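Local coordinates for protein probable porin (Pseudomonas aeruginosa, PDB 2Y0H) that probably forms a diffusion channel across the bacterial outer membrane, as a member of the OprD family of porins, at residues L288-K300 / R336-L348. Residues are numbered along the deposited sequence; the frame is centred on the assembly and turned at random.
Sequences LMAYQTFTRPQEK and RADDSEWERNTDL. With C8E ((hydroxyethyloxy)tri(ethyloxy)octane), chain L.
Glu343 OE2 is gripped twice: Tyr291 N reaches its syn lone pair at 2.7 Å, while Asn345 ND2 takes the anti lone pair at 3.0 Å, with Glu343 OE2 near the plane of the Asn345 amide. The other oxygen also works through its syn side, Gln292 N standing 2.8 Å from Glu343 OE1, so successive backbone N-H groups hold the carboxylate and limit its rotation. With CG anti to the backbone N (chi1 -172°) and the chain extended beyond it, Glu343 spans the gap from strand 339-351 of the 18-stranded antiparallel barrel to the long loop between strands 259-269 and 300-309. Trp342 points away and meets the detergent C8E, consistent with an inward-folded porin loop. One step along, Ala290 N donates to Asn345 OD1 (2.7 Å), which also accepts from Arg323 on the adjacent strand, and Met289 CE packs on Asn345 OD1 and the Glu343 carbonyl. Phe294 wedges between the acids: Glu341 OE2 sits 3.6 Å above one ring face, toward the rim, and Glu343 CB meets the ring edge. Arg296 NH1 salt-bridges Glu341 OE1 (3.0 Å) from above the carboxylate plane, Tyr369 OH being a further partner of OE1; the guanidinium also reaches Asp339, weakly. Glu299 OE2 lies 2.5 Å from Glu341 OE2, where a proton is probably shared. A water donates to Glu341 OE2 at 2.7 Å and accepts weakly from Phe294 N.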
# COMPACT_ATOMS: atom_id res chain seq x y z
N LEU A 288 -9.51 3.01 1.84
CA LEU A 288 -9.04 1.95 0.97
C LEU A 288 -9.63 0.62 1.39
O LEU A 288 -9.60 0.27 2.56
CB LEU A 288 -7.51 1.86 1.04
CG LEU A 288 -6.96 0.62 0.33
CD1 LEU A 288 -6.96 0.87 -1.16
CD2 LEU A 288 -5.56 0.26 0.82
N MET A 289 -10.15 -0.14 0.43
CA MET A 289 -10.74 -1.45 0.73
C MET A 289 -10.08 -2.56 -0.09
O MET A 289 -9.24 -2.30 -0.93
CB MET A 289 -12.25 -1.41 0.47
CG MET A 289 -12.99 -0.47 1.41
SD MET A 289 -13.18 -1.23 3.05
CE MET A 289 -14.61 -2.29 2.71
N ALA A 290 -10.47 -3.81 0.16
CA ALA A 290 -9.85 -4.94 -0.52
C ALA A 290 -10.02 -4.87 -2.04
O ALA A 290 -9.11 -5.18 -2.79
CB ALA A 290 -10.40 -6.25 0.01
N TYR A 291 -11.20 -4.43 -2.48
CA TYR A 291 -11.48 -4.33 -3.91
C TYR A 291 -11.43 -2.88 -4.41
O TYR A 291 -10.59 -2.54 -5.24
CB TYR A 291 -12.82 -5.00 -4.23
CG TYR A 291 -13.26 -4.87 -5.67
CD1 TYR A 291 -12.41 -5.24 -6.71
CD2 TYR A 291 -14.53 -4.40 -6.00
CE1 TYR A 291 -12.81 -5.13 -8.03
CE2 TYR A 291 -14.93 -4.28 -7.31
CZ TYR A 291 -14.07 -4.65 -8.32
OH TYR A 291 -14.46 -4.54 -9.64
N GLN A 292 -12.31 -2.03 -3.90
CA GLN A 292 -12.36 -0.63 -4.35
C GLN A 292 -11.56 0.33 -3.47
O GLN A 292 -11.37 0.09 -2.27
CB GLN A 292 -13.80 -0.14 -4.48
CG GLN A 292 -14.48 -0.68 -5.72
CD GLN A 292 -13.74 -0.31 -6.99
OE1 GLN A 292 -13.25 -1.18 -7.71
NE2 GLN A 292 -13.64 0.97 -7.27
N THR A 293 -11.07 1.41 -4.08
CA THR A 293 -10.31 2.41 -3.34
C THR A 293 -11.16 3.61 -2.92
O THR A 293 -10.72 4.42 -2.12
CB THR A 293 -9.07 2.91 -4.13
OG1 THR A 293 -9.49 3.75 -5.21
CG2 THR A 293 -8.25 1.74 -4.69
N PHE A 294 -12.38 3.72 -3.46
CA PHE A 294 -13.30 4.81 -3.13
C PHE A 294 -12.67 6.19 -3.38
O PHE A 294 -12.81 7.11 -2.58
CB PHE A 294 -13.79 4.67 -1.68
CG PHE A 294 -14.76 3.55 -1.50
CD1 PHE A 294 -14.31 2.24 -1.39
CD2 PHE A 294 -16.13 3.79 -1.49
CE1 PHE A 294 -15.21 1.19 -1.25
CE2 PHE A 294 -17.04 2.74 -1.34
CZ PHE A 294 -16.58 1.45 -1.23
N THR A 295 -11.98 6.30 -4.51
CA THR A 295 -11.34 7.54 -4.91
C THR A 295 -11.81 7.97 -6.30
O THR A 295 -11.08 8.65 -7.02
CB THR A 295 -9.80 7.40 -4.91
OG1 THR A 295 -9.42 6.25 -5.68
CG2 THR A 295 -9.28 7.27 -3.47
N ARG A 296 -13.03 7.58 -6.67
CA ARG A 296 -13.57 7.90 -7.99
C ARG A 296 -13.93 9.38 -8.06
O ARG A 296 -14.03 10.04 -7.03
CB ARG A 296 -14.78 7.01 -8.31
CG ARG A 296 -14.39 5.56 -8.52
CD ARG A 296 -15.58 4.62 -8.45
NE ARG A 296 -16.45 4.79 -9.61
CZ ARG A 296 -17.43 3.94 -9.92
NH1 ARG A 296 -17.64 2.87 -9.17
NH2 ARG A 296 -18.18 4.16 -10.99
N PRO A 297 -14.10 9.93 -9.28
CA PRO A 297 -14.26 11.39 -9.37
C PRO A 297 -15.41 11.89 -8.49
O PRO A 297 -16.53 11.36 -8.56
CB PRO A 297 -14.55 11.63 -10.86
CG PRO A 297 -14.01 10.40 -11.57
CD PRO A 297 -14.19 9.27 -10.61
N GLN A 298 -15.14 12.88 -7.64
CA GLN A 298 -16.15 13.48 -6.76
C GLN A 298 -16.76 12.58 -5.68
O GLN A 298 -17.76 12.94 -5.06
CB GLN A 298 -17.26 14.13 -7.59
CG GLN A 298 -16.78 15.28 -8.44
CD GLN A 298 -17.89 15.92 -9.24
OE1 GLN A 298 -18.32 15.38 -10.26
NE2 GLN A 298 -18.36 17.08 -8.80
N GLU A 299 -16.17 11.42 -5.42
CA GLU A 299 -16.76 10.49 -4.48
C GLU A 299 -16.61 10.91 -3.01
O GLU A 299 -15.54 11.30 -2.58
CB GLU A 299 -16.18 9.10 -4.67
CG GLU A 299 -16.87 8.03 -3.84
CD GLU A 299 -16.42 6.65 -4.28
OE1 GLU A 299 -15.43 6.57 -5.02
OE2 GLU A 299 -17.06 5.65 -3.89
N LYS A 300 -17.70 10.81 -2.26
CA LYS A 300 -17.68 11.02 -0.81
C LYS A 300 -17.98 9.69 -0.16
O LYS A 300 -18.93 9.02 -0.53
CB LYS A 300 -18.76 12.02 -0.40
CG LYS A 300 -18.54 13.46 -0.86
CD LYS A 300 -19.85 14.24 -0.72
CE LYS A 300 -19.68 15.73 -1.04
NZ LYS A 300 -20.97 16.37 -1.42
N ARG A 336 -25.69 12.69 -16.34
CA ARG A 336 -26.13 11.41 -15.82
C ARG A 336 -26.27 11.44 -14.30
O ARG A 336 -25.73 12.33 -13.63
CB ARG A 336 -25.15 10.31 -16.20
CG ARG A 336 -24.65 10.42 -17.62
CD ARG A 336 -23.64 9.34 -17.92
NE ARG A 336 -23.42 9.21 -19.36
CZ ARG A 336 -22.46 8.47 -19.91
NH1 ARG A 336 -21.61 7.79 -19.14
NH2 ARG A 336 -22.34 8.41 -21.23
N ALA A 337 -26.98 10.45 -13.78
CA ALA A 337 -27.10 10.30 -12.34
C ALA A 337 -25.77 9.80 -11.79
O ALA A 337 -25.13 8.91 -12.37
CB ALA A 337 -28.22 9.34 -12.00
N ASP A 338 -25.36 10.38 -10.67
CA ASP A 338 -24.17 9.94 -9.96
C ASP A 338 -24.27 8.47 -9.60
O ASP A 338 -25.35 7.96 -9.29
CB ASP A 338 -23.99 10.77 -8.69
CG ASP A 338 -23.83 12.24 -8.99
OD1 ASP A 338 -23.62 12.55 -10.17
OD2 ASP A 338 -23.91 13.07 -8.06
N ASP A 339 -23.13 7.78 -9.62
CA ASP A 339 -23.11 6.40 -9.16
C ASP A 339 -22.92 6.41 -7.64
O ASP A 339 -22.59 7.45 -7.05
CB ASP A 339 -21.99 5.61 -9.84
CG ASP A 339 -22.25 4.11 -9.85
OD1 ASP A 339 -23.24 3.66 -9.21
OD2 ASP A 339 -21.48 3.37 -10.51
N SER A 340 -23.14 5.25 -7.02
CA SER A 340 -22.83 5.06 -5.61
C SER A 340 -22.44 3.60 -5.44
O SER A 340 -22.78 2.76 -6.26
CB SER A 340 -24.03 5.40 -4.73
OG SER A 340 -25.20 4.75 -5.19
N GLU A 341 -21.71 3.32 -4.37
CA GLU A 341 -21.16 1.98 -4.17
C GLU A 341 -20.97 1.70 -2.69
O GLU A 341 -20.87 2.62 -1.88
CB GLU A 341 -19.83 1.83 -4.94
CG GLU A 341 -18.71 2.74 -4.44
CD GLU A 341 -17.47 2.77 -5.36
OE1 GLU A 341 -17.41 2.00 -6.33
OE2 GLU A 341 -16.56 3.57 -5.11
N TRP A 342 -20.90 0.42 -2.35
CA TRP A 342 -20.50 0.02 -1.01
C TRP A 342 -19.67 -1.26 -1.03
O TRP A 342 -19.77 -2.07 -1.95
CB TRP A 342 -21.71 -0.12 -0.08
CG TRP A 342 -22.69 -1.21 -0.37
CD1 TRP A 342 -23.89 -1.06 -1.01
CD2 TRP A 342 -22.62 -2.59 0.03
NE1 TRP A 342 -24.55 -2.27 -1.06
CE2 TRP A 342 -23.79 -3.22 -0.43
CE3 TRP A 342 -21.67 -3.36 0.70
CZ2 TRP A 342 -24.05 -4.58 -0.23
CZ3 TRP A 342 -21.91 -4.71 0.90
CH2 TRP A 342 -23.10 -5.31 0.44
N GLU A 343 -18.84 -1.43 -0.01
CA GLU A 343 -18.05 -2.63 0.11
C GLU A 343 -17.95 -3.05 1.56
O GLU A 343 -17.85 -2.22 2.46
CB GLU A 343 -16.65 -2.42 -0.48
CG GLU A 343 -15.81 -3.71 -0.58
CD GLU A 343 -14.48 -3.53 -1.34
OE1 GLU A 343 -14.40 -2.65 -2.22
OE2 GLU A 343 -13.52 -4.27 -1.04
N ARG A 344 -18.02 -4.35 1.79
CA ARG A 344 -17.71 -4.90 3.10
C ARG A 344 -16.54 -5.87 2.96
O ARG A 344 -16.47 -6.62 1.99
CB ARG A 344 -18.93 -5.60 3.69
CG ARG A 344 -18.63 -6.45 4.92
CD ARG A 344 -19.50 -6.04 6.08
NE ARG A 344 -20.85 -5.71 5.63
CZ ARG A 344 -21.83 -5.33 6.45
NH1 ARG A 344 -21.60 -5.25 7.75
NH2 ARG A 344 -23.03 -5.05 5.95
N ASN A 345 -15.63 -5.83 3.92
CA ASN A 345 -14.49 -6.73 3.99
C ASN A 345 -14.50 -7.38 5.35
O ASN A 345 -14.58 -6.69 6.37
CB ASN A 345 -13.16 -5.98 3.86
CG ASN A 345 -12.91 -5.44 2.47
OD1 ASN A 345 -12.04 -4.59 2.27
ND2 ASN A 345 -13.66 -5.93 1.49
N THR A 346 -14.44 -8.71 5.39
CA THR A 346 -14.27 -9.41 6.64
C THR A 346 -13.06 -10.31 6.52
O THR A 346 -12.99 -11.15 5.63
CB THR A 346 -15.51 -10.24 7.01
OG1 THR A 346 -16.63 -9.38 7.18
CG2 THR A 346 -15.27 -11.01 8.30
N ASP A 347 -12.08 -10.08 7.38
CA ASP A 347 -10.85 -10.85 7.37
C ASP A 347 -10.72 -11.61 8.67
O ASP A 347 -10.92 -11.06 9.75
CB ASP A 347 -9.64 -9.94 7.18
CG ASP A 347 -9.60 -9.31 5.82
OD1 ASP A 347 -10.30 -9.84 4.93
OD2 ASP A 347 -8.88 -8.30 5.63
N LEU A 348 -10.41 -12.90 8.57
CA LEU A 348 -10.01 -13.65 9.73
C LEU A 348 -8.58 -14.08 9.47
O LEU A 348 -8.28 -14.70 8.45
CB LEU A 348 -10.92 -14.86 9.93
CG LEU A 348 -10.74 -15.62 11.25
CD1 LEU A 348 -11.01 -14.73 12.46
CD2 LEU A 348 -11.63 -16.86 11.26
C7 C8E L . -26.01 2.51 -0.72
C8 C8E L . -25.94 2.95 -2.18
O9 C8E L . -25.17 2.01 -2.92
C10 C8E L . -25.84 0.77 -3.10
C11 C8E L . -25.74 0.32 -4.56
O12 C8E L . -26.86 -0.47 -4.91
O HOH W 1 -14.02 3.01 -5.94